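Side-chain contacts in extracellular solute-binding protein family 1 (Kribbella flavida, PDB 5IXP), which probably binds an extracellular solute and delivers it to an ABC transporter, as other members of its solute-binding family do: residues 15-20 with 300-305; 19-24 with 28-33; 56-61 with 289-294; 86-91 with 104-109. All coordinates share one frame; numbering follows the deposited sequence.

Interaction 1. Residues 15-20 with 300-305; sequences SDLYRE and QIKVFK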
loop_
_atom_site.group_PDB
_atom_site.type_symbol
_atom_site.label_atom_id
_atom_site.label_comp_id
_atom_site.label_asym_id
_atom_site.label_seq_id
_atom_site.Cartn_x
_atom_site.Cartn_y
_atom_site.Cartn_z
ATOM N N SER A 15 -20.613 7.507 1.924
ATOM C CA SER A 15 -22.079 7.555 2.002
ATOM C C SER A 15 -22.604 8.974 2.228
ATOM O O SER A 15 -23.544 9.414 1.549
ATOM C CB SER A 15 -22.586 6.623 3.102
ATOM O OG SER A 15 -22.333 5.270 2.755
ATOM N N ASP A 16 -22.023 9.705 3.184
ATOM C CA ASP A 16 -22.488 11.075 3.405
ATOM C C ASP A 16 -22.121 11.976 2.237
ATOM O O ASP A 16 -22.850 12.928 1.935
ATOM C CB ASP A 16 -21.898 11.665 4.689
ATOM C CG ASP A 16 -22.276 10.881 5.926
ATOM O OD1 ASP A 16 -23.382 10.300 5.943
ATOM O OD2 ASP A 16 -21.463 10.852 6.880
ATOM N N LEU A 17 -20.994 11.694 1.579
ATOM C CA LEU A 17 -20.557 12.541 0.480
ATOM C C LEU A 17 -21.536 12.476 -0.683
ATOM O O LEU A 17 -21.792 13.496 -1.331
ATOM C CB LEU A 17 -19.157 12.142 0.019
ATOM C CG LEU A 17 -18.080 12.186 1.101
ATOM C CD1 LEU A 17 -16.706 12.006 0.488
ATOM C CD2 LEU A 17 -18.161 13.488 1.868
ATOM N N TYR A 18 -22.092 11.287 -0.964
ATOM C CA TYR A 18 -23.065 11.184 -2.047
ATOM C C TYR A 18 -24.266 12.077 -1.778
ATOM O O TYR A 18 -24.778 12.731 -2.694
ATOM C CB TYR A 18 -23.538 9.741 -2.225
ATOM C CG TYR A 18 -22.458 8.720 -2.511
ATOM C CD1 TYR A 18 -21.373 9.023 -3.330
ATOM C CD2 TYR A 18 -22.546 7.432 -1.976
ATOM C CE1 TYR A 18 -20.390 8.064 -3.609
ATOM C CE2 TYR A 18 -21.569 6.466 -2.250
ATOM C CZ TYR A 18 -20.499 6.792 -3.065
ATOM O OH TYR A 18 -19.531 5.843 -3.333
ATOM N N ARG A 19 -24.738 12.103 -0.525
ATOM C CA ARG A 19 -25.862 12.966 -0.167
ATOM C C ARG A 19 -25.509 14.431 -0.371
ATOM O O ARG A 19 -26.319 15.210 -0.893
ATOM C CB ARG A 19 -26.277 12.726 1.284
ATOM C CG ARG A 19 -26.739 11.314 1.570
ATOM C CD ARG A 19 -27.210 11.124 3.008
ATOM N NE ARG A 19 -27.449 9.713 3.292
ATOM C CZ ARG A 19 -26.649 8.947 4.026
ATOM N NH1 ARG A 19 -25.559 9.458 4.589
ATOM N NH2 ARG A 19 -26.949 7.668 4.209
ATOM N N GLU A 20 -24.302 14.822 0.041
ATOM C CA GLU A 20 -23.857 16.200 -0.131
ATOM C C GLU A 20 -23.812 16.582 -1.603
ATOM O O GLU A 20 -24.277 17.658 -1.995
ATOM C CB GLU A 20 -22.483 16.385 0.513
ATOM C CG GLU A 20 -22.490 16.246 2.015
ATOM C CD GLU A 20 -21.102 16.322 2.617
ATOM O OE1 GLU A 20 -20.113 16.196 1.870
ATOM O OE2 GLU A 20 -21.006 16.510 3.841
ATOM N N GLN A 300 -11.498 14.362 1.167
ATOM C CA GLN A 300 -10.577 13.410 1.780
ATOM C C GLN A 300 -10.465 13.637 3.284
ATOM O O GLN A 300 -10.290 12.675 4.047
ATOM C CB GLN A 300 -9.213 13.479 1.096
ATOM C CG GLN A 300 -9.283 13.137 -0.398
ATOM C CD GLN A 300 -8.078 12.338 -0.864
ATOM O OE1 GLN A 300 -7.238 11.951 -0.063
ATOM N NE2 GLN A 300 -7.991 12.095 -2.159
ATOM N N ILE A 301 -10.602 14.885 3.736
ATOM C CA ILE A 301 -10.638 15.136 5.175
ATOM C C ILE A 301 -11.889 14.525 5.799
ATOM O O ILE A 301 -11.824 13.913 6.872
ATOM C CB ILE A 301 -10.536 16.643 5.459
ATOM C CG1 ILE A 301 -9.129 17.135 5.106
ATOM C CG2 ILE A 301 -10.893 16.931 6.922
ATOM C CD1 ILE A 301 -9.011 18.628 5.012
ATOM N N LYS A 302 -13.046 14.667 5.143
ATOM C CA LYS A 302 -14.264 14.063 5.679
ATOM C C LYS A 302 -14.124 12.550 5.799
ATOM O O LYS A 302 -14.534 11.959 6.806
ATOM C CB LYS A 302 -15.465 14.416 4.805
ATOM C CG LYS A 302 -15.819 15.878 4.803
ATOM C CD LYS A 302 -16.871 16.145 3.737
ATOM C CE LYS A 302 -17.035 17.617 3.447
ATOM N NZ LYS A 302 -17.819 17.825 2.200
ATOM N N VAL A 303 -13.545 11.908 4.779
ATOM C CA VAL A 303 -13.342 10.462 4.808
ATOM C C VAL A 303 -12.364 10.087 5.913
ATOM O O VAL A 303 -12.568 9.101 6.634
ATOM C CB VAL A 303 -12.861 9.972 3.425
ATOM C CG1 VAL A 303 -12.394 8.518 3.486
ATOM C CG2 VAL A 303 -13.969 10.164 2.354
ATOM N N PHE A 304 -11.288 10.866 6.063
ATOM C CA PHE A 304 -10.338 10.626 7.146
ATOM C C PHE A 304 -11.033 10.628 8.508
ATOM O O PHE A 304 -10.780 9.754 9.343
ATOM C CB PHE A 304 -9.230 11.684 7.109
ATOM C CG PHE A 304 -8.281 11.613 8.276
ATOM C CD1 PHE A 304 -7.300 10.635 8.325
ATOM C CD2 PHE A 304 -8.354 12.543 9.311
ATOM C CE1 PHE A 304 -6.412 10.571 9.399
ATOM C CE2 PHE A 304 -7.474 12.483 10.382
ATOM C CZ PHE A 304 -6.503 11.500 10.425
ATOM N N LYS A 305 -11.914 11.599 8.755
ATOM C CA LYS A 305 -12.585 11.620 10.047
ATOM C C LYS A 305 -13.614 10.514 10.171
ATOM O O LYS A 305 -13.850 10.022 11.275
ATOM C CB LYS A 305 -13.221 12.979 10.306
ATOM C CG LYS A 305 -12.304 14.131 9.951
ATOM C CD LYS A 305 -12.791 15.416 10.546
ATOM C CE LYS A 305 -14.088 15.838 9.922
ATOM N NZ LYS A 305 -13.994 17.233 9.393
#
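The Glu-20 carboxylate is approached by Lys-302 NZ from the syn side of OE1, 34° out of the carboxylate plane, in a salt bridge of 2.8 Å between NZ and OE1. Glu-20 was modelled in two conformers, so the bridge is certain for one of them at most. Within the same helix, Asp-16 CG lies at the edge of the Arg-19 guanidinium, in its plane. Lys-302 has CG beside the backbone N (chi1 -66°) and an extended chain, which carries NZ over to Glu-20. Leu-17 CD2 presses on Lys-302 CD at 3.5 Å, a tight carbon contact, and Leu-17 CD1 meets Val-303 CG2 at 3.8 Å. Cut back to alanine, Lys-302 would probably leave the Glu-20 carboxylate without its partner and Leu-17 CD2 without the CD it packs on. Leu-17 also packs on Trp-293 and Leu-294. With axes 10.7 Å apart at 144°, this is loose, roughly antiparallel helix packing on the outside of an alpha/beta lobe, consistent with the periplasmic-binding-protein fold.

Interaction 2. Residues 19-24 with 28-33; sequences REYEAA and VKITER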
loop_
_atom_site.group_PDB
_atom_site.type_symbol
_atom_site.label_atom_id
_atom_site.label_comp_id
_atom_site.label_asym_id
_atom_site.label_seq_id
_atom_site.Cartn_x
_atom_site.Cartn_y
_atom_site.Cartn_z
ATOM N N ARG A 19 -24.738 12.103 -0.525
ATOM C CA ARG A 19 -25.862 12.966 -0.167
ATOM C C ARG A 19 -25.509 14.431 -0.371
ATOM O O ARG A 19 -26.319 15.210 -0.893
ATOM C CB ARG A 19 -26.277 12.726 1.284
ATOM C CG ARG A 19 -26.739 11.314 1.570
ATOM C CD ARG A 19 -27.210 11.124 3.008
ATOM N NE ARG A 19 -27.449 9.713 3.292
ATOM C CZ ARG A 19 -26.649 8.947 4.026
ATOM N NH1 ARG A 19 -25.559 9.458 4.589
ATOM N NH2 ARG A 19 -26.949 7.668 4.209
ATOM N N GLU A 20 -24.302 14.822 0.041
ATOM C CA GLU A 20 -23.857 16.200 -0.131
ATOM C C GLU A 20 -23.812 16.582 -1.603
ATOM O O GLU A 20 -24.277 17.658 -1.995
ATOM C CB GLU A 20 -22.483 16.385 0.513
ATOM C CG GLU A 20 -22.490 16.246 2.015
ATOM C CD GLU A 20 -21.102 16.322 2.617
ATOM O OE1 GLU A 20 -20.113 16.196 1.870
ATOM O OE2 GLU A 20 -21.006 16.510 3.841
ATOM N N TYR A 21 -23.250 15.708 -2.438
ATOM C CA TYR A 21 -23.128 16.027 -3.857
ATOM C C TYR A 21 -24.495 16.197 -4.509
ATOM O O TYR A 21 -24.702 17.127 -5.299
ATOM C CB TYR A 21 -22.333 14.933 -4.565
ATOM C CG TYR A 21 -21.836 15.318 -5.934
ATOM C CD1 TYR A 21 -20.657 16.046 -6.078
ATOM C CD2 TYR A 21 -22.536 14.953 -7.083
ATOM C CE1 TYR A 21 -20.181 16.400 -7.327
ATOM C CE2 TYR A 21 -22.062 15.295 -8.342
ATOM C CZ TYR A 21 -20.885 16.021 -8.452
ATOM O OH TYR A 21 -20.401 16.366 -9.683
ATOM N N GLU A 22 -25.438 15.308 -4.189
ATOM C CA GLU A 22 -26.778 15.430 -4.760
ATOM C C GLU A 22 -27.466 16.706 -4.298
ATOM O O GLU A 22 -28.238 17.310 -5.058
ATOM C CB GLU A 22 -27.627 14.216 -4.389
ATOM C CG GLU A 22 -27.259 12.932 -5.152
ATOM C CD GLU A 22 -28.293 11.849 -4.931
ATOM O OE1 GLU A 22 -29.197 12.099 -4.111
ATOM O OE2 GLU A 22 -28.213 10.770 -5.555
ATOM N N ALA A 23 -27.212 17.130 -3.062
ATOM C CA ALA A 23 -27.795 18.385 -2.595
ATOM C C ALA A 23 -27.251 19.565 -3.388
ATOM O O ALA A 23 -27.978 20.530 -3.674
ATOM C CB ALA A 23 -27.528 18.566 -1.100
ATOM N N ALA A 24 -25.973 19.508 -3.755
ATOM C CA ALA A 24 -25.364 20.609 -4.489
ATOM C C ALA A 24 -25.635 20.534 -5.985
ATOM O O ALA A 24 -25.574 21.569 -6.664
ATOM C CB ALA A 24 -23.856 20.645 -4.236
ATOM N N VAL A 28 -28.245 15.308 -10.498
ATOM C CA VAL A 28 -27.401 14.115 -10.461
ATOM C C VAL A 28 -27.947 13.146 -9.422
ATOM O O VAL A 28 -28.167 13.525 -8.261
ATOM C CB VAL A 28 -25.936 14.473 -10.149
ATOM C CG1 VAL A 28 -25.070 13.201 -10.075
ATOM C CG2 VAL A 28 -25.392 15.428 -11.191
ATOM N N LYS A 29 -28.151 11.898 -9.831
ATOM C CA LYS A 29 -28.537 10.821 -8.930
ATOM C C LYS A 29 -27.398 9.811 -8.867
ATOM O O LYS A 29 -26.941 9.332 -9.912
ATOM C CB LYS A 29 -29.827 10.134 -9.388
ATOM C CG LYS A 29 -30.377 9.172 -8.335
ATOM C CD LYS A 29 -31.674 8.487 -8.752
ATOM C CE LYS A 29 -31.393 7.222 -9.537
ATOM N NZ LYS A 29 -32.656 6.525 -9.839
ATOM N N ILE A 30 -26.939 9.502 -7.650
ATOM C CA ILE A 30 -25.810 8.600 -7.430
ATOM C C ILE A 30 -26.323 7.305 -6.824
ATOM O O ILE A 30 -27.046 7.319 -5.819
ATOM C CB ILE A 30 -24.748 9.218 -6.501
ATOM C CG1 ILE A 30 -24.186 10.509 -7.092
ATOM C CG2 ILE A 30 -23.608 8.203 -6.251
ATOM C CD1 ILE A 30 -23.335 11.302 -6.087
ATOM N N THR A 31 -25.903 6.185 -7.396
ATOM C CA THR A 31 -26.160 4.873 -6.825
ATOM C C THR A 31 -24.818 4.188 -6.616
ATOM O O THR A 31 -24.005 4.134 -7.541
ATOM C CB THR A 31 -27.030 4.013 -7.744
ATOM O OG1 THR A 31 -28.236 4.715 -8.081
ATOM C CG2 THR A 31 -27.373 2.691 -7.043
ATOM N N GLU A 32 -24.581 3.681 -5.415
ATOM C CA GLU A 32 -23.351 2.948 -5.130
ATOM C C GLU A 32 -23.592 1.453 -5.280
ATOM O O GLU A 32 -24.622 0.933 -4.838
ATOM C CB GLU A 32 -22.828 3.250 -3.722
ATOM C CG GLU A 32 -21.432 2.653 -3.447
ATOM C CD GLU A 32 -20.897 2.986 -2.049
ATOM O OE1 GLU A 32 -21.581 2.646 -1.056
ATOM O OE2 GLU A 32 -19.801 3.598 -1.945
ATOM N N ARG A 33 -22.622 0.767 -5.893
ATOM C CA ARG A 33 -22.641 -0.672 -6.087
ATOM C C ARG A 33 -21.479 -1.275 -5.307
ATOM O O ARG A 33 -20.340 -0.813 -5.438
ATOM C CB ARG A 33 -22.532 -0.990 -7.589
ATOM C CG ARG A 33 -22.403 -2.440 -7.953
ATOM C CD ARG A 33 -22.093 -2.563 -9.440
ATOM N NE ARG A 33 -23.105 -1.908 -10.266
ATOM C CZ ARG A 33 -22.961 -1.662 -11.567
ATOM N NH1 ARG A 33 -21.841 -2.000 -12.181
ATOM N NH2 ARG A 33 -23.933 -1.065 -12.252
HETATM O O HOH W 1 -29.494 8.073 -5.204
HETATM O O HOH W 2 -29.585 15.343 -6.910
#
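Glu-22 OE2 accepts the backbone N-H of Ile-30 on its anti lone pair, at 2.8 Å from Ile-30 N and almost straight (174°). A water 3.0 Å from Glu-22 OE2 donates a hydrogen bond to it and another to Ile-30 O, which ties one carboxylate oxygen to both backbone polar groups of Ile-30. The extended glutamate chain passes Val-28 O, with Glu-22 CG 3.3 Å from it. An alanine here has no carboxylate, and the N-H of Ile-30 and the bridging water would probably lose their acceptor. Helix 15-24 and strand 28-34 are the second and third elements of a beta-alpha-beta unit begun by strand 2-8, which pairs in parallel with 28-34. The apolar contacts belong to Tyr-21, which, with CG anti to the backbone N (chi1 -165°), brings its ring against Val-28 and Ile-30. Val-28 CG1 sits at the ring edge, 4.1 Å from Tyr-21 CE2, while Ile-30 CD1 approaches Tyr-21 CD2 obliquely at 3.9 Å. His-25 stacks on this ring.

Interaction 3. Residues 56-61 with 289-294; sequences ADIEAM and KLAAWL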
loop_
_atom_site.group_PDB
_atom_site.type_symbol
_atom_site.label_atom_id
_atom_site.label_comp_id
_atom_site.label_asym_id
_atom_site.label_seq_id
_atom_site.Cartn_x
_atom_site.Cartn_y
_atom_site.Cartn_z
ATOM N N ALA A 56 -19.726 0.248 -13.878
ATOM C CA ALA A 56 -20.184 1.476 -13.258
ATOM C C ALA A 56 -19.571 2.674 -13.982
ATOM O O ALA A 56 -18.576 2.556 -14.705
ATOM C CB ALA A 56 -19.815 1.495 -11.773
ATOM N N ASP A 57 -20.198 3.839 -13.803
ATOM C CA ASP A 57 -19.635 5.059 -14.375
ATOM C C ASP A 57 -18.322 5.430 -13.709
ATOM O O ASP A 57 -17.425 5.971 -14.368
ATOM C CB ASP A 57 -20.623 6.213 -14.246
ATOM C CG ASP A 57 -21.912 5.938 -14.977
ATOM O OD1 ASP A 57 -21.905 6.004 -16.224
ATOM O OD2 ASP A 57 -22.922 5.645 -14.300
ATOM N N ILE A 58 -18.202 5.188 -12.402
ATOM C CA ILE A 58 -16.941 5.336 -11.678
ATOM C C ILE A 58 -16.605 3.972 -11.101
ATOM O O ILE A 58 -17.415 3.395 -10.365
ATOM C CB ILE A 58 -17.034 6.393 -10.560
ATOM C CG1 ILE A 58 -17.330 7.777 -11.150
ATOM C CG2 ILE A 58 -15.717 6.425 -9.726
ATOM C CD1 ILE A 58 -17.726 8.838 -10.080
ATOM N N GLU A 59 -15.422 3.456 -11.430
ATOM C CA GLU A 59 -14.948 2.171 -10.918
ATOM C C GLU A 59 -13.747 2.406 -10.012
ATOM O O GLU A 59 -12.722 2.936 -10.462
ATOM C CB GLU A 59 -14.567 1.216 -12.059
ATOM C CG GLU A 59 -15.762 0.667 -12.861
ATOM C CD GLU A 59 -16.454 -0.514 -12.182
ATOM O OE1 GLU A 59 -15.959 -0.969 -11.138
ATOM O OE2 GLU A 59 -17.493 -0.994 -12.704
ATOM N N ALA A 60 -13.855 1.972 -8.753
ATOM C CA ALA A 60 -12.721 2.070 -7.851
ATOM C C ALA A 60 -11.702 0.984 -8.167
ATOM O O ALA A 60 -12.045 -0.129 -8.575
ATOM C CB ALA A 60 -13.151 1.961 -6.388
HETATM N N MSE A 61 -10.439 1.323 -7.954
HETATM C CA MSE A 61 -9.320 0.449 -8.279
HETATM C C MSE A 61 -8.257 0.591 -7.202
HETATM O O MSE A 61 -7.821 1.714 -6.909
HETATM C CB MSE A 61 -8.748 0.828 -9.645
HETATM C CG MSE A 61 -8.221 -0.298 -10.454
HETATM SE SE MSE A 61 -8.176 0.240 -12.281
HETATM C CE MSE A 61 -9.908 -0.252 -12.964
ATOM N N LYS A 289 -16.355 14.624 -13.118
ATOM C CA LYS A 289 -16.587 15.709 -12.170
ATOM C C LYS A 289 -16.833 15.168 -10.770
ATOM O O LYS A 289 -16.288 15.684 -9.780
ATOM C CB LYS A 289 -17.771 16.580 -12.607
ATOM C CG LYS A 289 -17.908 17.818 -11.726
ATOM C CD LYS A 289 -19.295 18.477 -11.747
ATOM C CE LYS A 289 -19.785 18.757 -13.131
ATOM N NZ LYS A 289 -21.129 19.429 -13.079
ATOM N N LEU A 290 -17.671 14.132 -10.665
ATOM C CA LEU A 290 -17.953 13.544 -9.361
ATOM C C LEU A 290 -16.702 12.900 -8.772
ATOM O O LEU A 290 -16.428 13.046 -7.573
ATOM C CB LEU A 290 -19.091 12.524 -9.477
ATOM C CG LEU A 290 -19.367 11.698 -8.204
ATOM C CD1 LEU A 290 -19.711 12.604 -7.008
ATOM C CD2 LEU A 290 -20.470 10.644 -8.444
ATOM N N ALA A 291 -15.930 12.192 -9.603
ATOM C CA ALA A 291 -14.710 11.554 -9.111
ATOM C C ALA A 291 -13.714 12.593 -8.609
ATOM O O ALA A 291 -13.056 12.391 -7.577
ATOM C CB ALA A 291 -14.078 10.699 -10.204
ATOM N N ALA A 292 -13.596 13.716 -9.321
ATOM C CA ALA A 292 -12.702 14.775 -8.867
ATOM C C ALA A 292 -13.180 15.360 -7.543
ATOM O O ALA A 292 -12.371 15.666 -6.658
ATOM C CB ALA A 292 -12.592 15.866 -9.935
ATOM N N TRP A 293 -14.495 15.520 -7.381
ATOM C CA TRP A 293 -14.998 16.077 -6.131
ATOM C C TRP A 293 -14.794 15.105 -4.970
ATOM O O TRP A 293 -14.383 15.509 -3.872
ATOM C CB TRP A 293 -16.473 16.449 -6.281
ATOM C CG TRP A 293 -17.050 17.047 -5.033
ATOM C CD1 TRP A 293 -16.972 18.354 -4.640
ATOM C CD2 TRP A 293 -17.787 16.365 -4.015
ATOM N NE1 TRP A 293 -17.617 18.528 -3.440
ATOM C CE2 TRP A 293 -18.126 17.320 -3.034
ATOM C CE3 TRP A 293 -18.197 15.038 -3.839
ATOM C CZ2 TRP A 293 -18.848 16.990 -1.890
ATOM C CZ3 TRP A 293 -18.929 14.716 -2.710
ATOM C CH2 TRP A 293 -19.249 15.691 -1.748
ATOM N N LEU A 294 -15.071 13.818 -5.193
ATOM C CA LEU A 294 -14.894 12.833 -4.134
ATOM C C LEU A 294 -13.445 12.752 -3.666
ATOM O O LEU A 294 -13.189 12.342 -2.530
ATOM C CB LEU A 294 -15.363 11.448 -4.609
ATOM C CG LEU A 294 -16.879 11.246 -4.766
ATOM C CD1 LEU A 294 -17.144 9.967 -5.560
ATOM C CD2 LEU A 294 -17.598 11.195 -3.406
#
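A short, sound polar bond beside the meeting of Ile-58 with Leu-290 runs from Ala-56 N to Glu-59 OE2, 2.8 Å long with an angle of 160° at the hydrogen. The N-H comes from the anti side, 30° out of the carboxylate plane, and the bond spans the turn that leads into the strand. Asp-57 in that turn is held as well, by Ser-281 OG and the backbone N of Thr-5. Strand 58-62 runs in the sheet between strand 2-8, parallel to it, and strand 269-276, antiparallel, and helix 284-294 covers one face of this alpha/beta layer. Across that face the contact is purely apolar. Ile-58 CG1 stands beside the backbone N (chi1 -63°) and carries CD1 out to the helix, where one methyl does the touching: it is 3.7 Å from Leu-290 CD2, the two side chains crossing at about a right angle, and 4.1 Å from Ala-291 CB. The small alanine lets the methyl close on the helix backbone too, Ile-58 CD1 lying 3.8 Å from Ala-291 N.

Interaction 4. Residues 86-91 with 104-109; sequences ELKSRW and GRIIGY. With FMT (formic acid), chain B.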
loop_
_atom_site.group_PDB
_atom_site.type_symbol
_atom_site.label_atom_id
_atom_site.label_comp_id
_atom_site.label_asym_id
_atom_site.label_seq_id
_atom_site.Cartn_x
_atom_site.Cartn_y
_atom_site.Cartn_z
ATOM N N GLU A 86 -4.948 20.384 -14.718
ATOM C CA GLU A 86 -5.029 21.448 -13.724
ATOM C C GLU A 86 -5.079 20.895 -12.300
ATOM O O GLU A 86 -4.572 21.536 -11.370
ATOM C CB GLU A 86 -6.252 22.325 -13.990
ATOM N N LEU A 87 -5.676 19.719 -12.100
ATOM C CA LEU A 87 -5.806 19.179 -10.749
ATOM C C LEU A 87 -4.552 18.468 -10.258
ATOM O O LEU A 87 -4.429 18.254 -9.054
ATOM C CB LEU A 87 -6.968 18.190 -10.669
ATOM C CG LEU A 87 -8.388 18.729 -10.768
ATOM C CD1 LEU A 87 -9.365 17.567 -10.602
ATOM C CD2 LEU A 87 -8.637 19.808 -9.727
ATOM N N LYS A 88 -3.643 18.086 -11.160
ATOM C CA LYS A 88 -2.506 17.225 -10.827
ATOM C C LYS A 88 -1.817 17.600 -9.511
ATOM O O LYS A 88 -1.551 16.735 -8.663
ATOM C CB LYS A 88 -1.508 17.272 -11.991
ATOM C CG LYS A 88 -0.961 15.928 -12.410
ATOM C CD LYS A 88 -0.557 15.919 -13.887
ATOM C CE LYS A 88 0.584 16.886 -14.184
ATOM N NZ LYS A 88 1.016 16.809 -15.614
ATOM N N SER A 89 -1.540 18.895 -9.321
ATOM C CA SER A 89 -0.829 19.399 -8.144
ATOM C C SER A 89 -1.591 19.213 -6.832
ATOM O O SER A 89 -1.013 19.445 -5.760
ATOM C CB SER A 89 -0.542 20.875 -8.344
ATOM O OG SER A 89 -1.749 21.516 -8.705
ATOM N N ARG A 90 -2.870 18.839 -6.891
ATOM C CA ARG A 90 -3.630 18.513 -5.688
ATOM C C ARG A 90 -3.022 17.327 -4.951
ATOM O O ARG A 90 -3.034 17.287 -3.714
ATOM C CB ARG A 90 -5.087 18.220 -6.088
ATOM C CG ARG A 90 -5.881 17.400 -5.109
ATOM C CD ARG A 90 -7.114 16.767 -5.768
ATOM N NE ARG A 90 -8.150 17.749 -6.088
ATOM C CZ ARG A 90 -9.353 17.434 -6.558
ATOM N NH1 ARG A 90 -10.237 18.391 -6.806
ATOM N NH2 ARG A 90 -9.676 16.158 -6.768
ATOM N N TRP A 91 -2.482 16.361 -5.689
ATOM C CA TRP A 91 -2.005 15.102 -5.136
ATOM C C TRP A 91 -0.487 15.090 -4.985
ATOM O O TRP A 91 0.236 15.813 -5.675
ATOM C CB TRP A 91 -2.406 13.933 -6.037
ATOM C CG TRP A 91 -3.864 13.553 -6.031
ATOM C CD1 TRP A 91 -4.494 12.730 -5.138
ATOM C CD2 TRP A 91 -4.856 13.943 -6.984
ATOM N NE1 TRP A 91 -5.825 12.600 -5.466
ATOM C CE2 TRP A 91 -6.071 13.329 -6.601
ATOM C CE3 TRP A 91 -4.835 14.747 -8.126
ATOM C CZ2 TRP A 91 -7.259 13.511 -7.310
ATOM C CZ3 TRP A 91 -6.023 14.924 -8.840
ATOM C CH2 TRP A 91 -7.217 14.308 -8.423
ATOM N N GLY A 104 1.424 9.222 -20.813
ATOM C CA GLY A 104 0.952 10.406 -20.127
ATOM C C GLY A 104 -0.532 10.466 -19.823
ATOM O O GLY A 104 -0.977 11.449 -19.216
ATOM N N ARG A 105 -1.315 9.469 -20.226
ATOM C CA ARG A 105 -2.741 9.491 -19.927
ATOM C C ARG A 105 -2.972 9.202 -18.448
ATOM O O ARG A 105 -2.300 8.354 -17.857
ATOM C CB ARG A 105 -3.477 8.471 -20.795
ATOM C CG ARG A 105 -3.532 8.864 -22.271
ATOM C CD ARG A 105 -4.135 7.752 -23.118
ATOM N NE ARG A 105 -3.226 6.618 -23.277
ATOM C CZ ARG A 105 -3.577 5.447 -23.799
ATOM N NH1 ARG A 105 -2.682 4.473 -23.911
ATOM N NH2 ARG A 105 -4.829 5.243 -24.189
ATOM N N ILE A 106 -3.913 9.918 -17.842
ATOM C CA ILE A 106 -4.204 9.766 -16.419
ATOM C C ILE A 106 -5.554 9.075 -16.304
ATOM O O ILE A 106 -6.586 9.644 -16.680
ATOM C CB ILE A 106 -4.198 11.113 -15.684
ATOM C CG1 ILE A 106 -2.817 11.764 -15.793
ATOM C CG2 ILE A 106 -4.588 10.922 -14.223
ATOM C CD1 ILE A 106 -2.769 13.173 -15.251
ATOM N N ILE A 107 -5.565 7.843 -15.790
ATOM C CA ILE A 107 -6.804 7.073 -15.785
ATOM C C ILE A 107 -7.451 7.002 -14.416
ATOM O O ILE A 107 -8.556 6.454 -14.301
ATOM C CB ILE A 107 -6.597 5.652 -16.345
ATOM C CG1 ILE A 107 -5.679 4.821 -15.447
ATOM C CG2 ILE A 107 -6.067 5.717 -17.788
ATOM C CD1 ILE A 107 -5.729 3.316 -15.784
ATOM N N GLY A 108 -6.827 7.550 -13.382
ATOM C CA GLY A 108 -7.412 7.503 -12.052
ATOM C C GLY A 108 -7.139 8.753 -11.241
ATOM O O GLY A 108 -6.092 9.395 -11.369
ATOM N N TYR A 109 -8.108 9.083 -10.386
ATOM C CA TYR A 109 -7.970 10.105 -9.358
ATOM C C TYR A 109 -7.746 9.429 -8.008
ATOM O O TYR A 109 -8.559 8.599 -7.587
ATOM C CB TYR A 109 -9.221 10.977 -9.295
ATOM C CG TYR A 109 -9.363 11.985 -10.413
ATOM C CD1 TYR A 109 -8.242 12.544 -11.023
ATOM C CD2 TYR A 109 -10.622 12.417 -10.824
ATOM C CE1 TYR A 109 -8.364 13.503 -12.023
ATOM C CE2 TYR A 109 -10.761 13.370 -11.832
ATOM C CZ TYR A 109 -9.630 13.905 -12.428
ATOM O OH TYR A 109 -9.770 14.855 -13.426
HETATM C C FMT B . -8.574 21.146 -5.716
HETATM O O1 FMT B . -9.787 21.053 -5.546
HETATM O O2 FMT B . -7.746 20.473 -5.107
#
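Segment 86-91, at the short helix 84-87, packs against segment 104-109, which runs into strand 108-121, a long strand that pairs with several others in the mixed sheet. Two aromatic residues carry the contact. Trp-91 and Tyr-109 lie with planes only 16° apart but slid so far that the rings barely overlap, their centroids 5.2 Å apart (six-membered ring of Trp-91); the nearest atoms, Trp-91 CH2 and Tyr-109 CD1, come within 3.3 Å. The indole is fixed at its polar end by the bond from NE1 to Gly-110 O. Leu-87 CD1 lies 3.9 Å from Tyr-109 OH, and the same methyl lies over one face of the Arg-90 guanidinium, toward its rim. Lys-88 CD touches Ile-106 CD1 at 3.8 Å. Arg-90 CD lies over a face of the Trp-91 ring near its rim, and a bend at chi3 then turns the guanidinium edge to a formate, probably from the crystallisation liquor, held in a two-point grip: Arg-90 NE to O2 at 2.9 Å (162°) and Arg-90 NH1 to O1 at 3.0 Å (156°). Helix 284-294 packs against Leu-87 and Tyr-109 through Ala-292, helix 93-98 touches Lys-88 and Trp-91 through Val-96, and helix 297-307 places Gln-300 against Trp-91.

How the interactions relate
Helix 284-294 links all four contacts. Its segment in interaction 3 meets interaction 2 through Tyr-21, whose CG is 3.6 Å from Leu-290 CD1, and interaction 1 through Leu-17, whose CB is 3.9 Å from Leu-294 CD2. Toward interaction 4, Ala-292 O lies 2.7 Å from Arg-90 NH2, a probable hydrogen bond. Interactions 1 and 2 share helix 15-24, their centres about 12 Å apart, and Tyr-18 OH probably bonds to Glu-32 OE2 at 2.7 Å. Interactions 2 and 4 do not touch, with nearest atoms about 10 Å apart, although both reach the same sheet. The formate beside Arg-90 gives no evidence for the solute site.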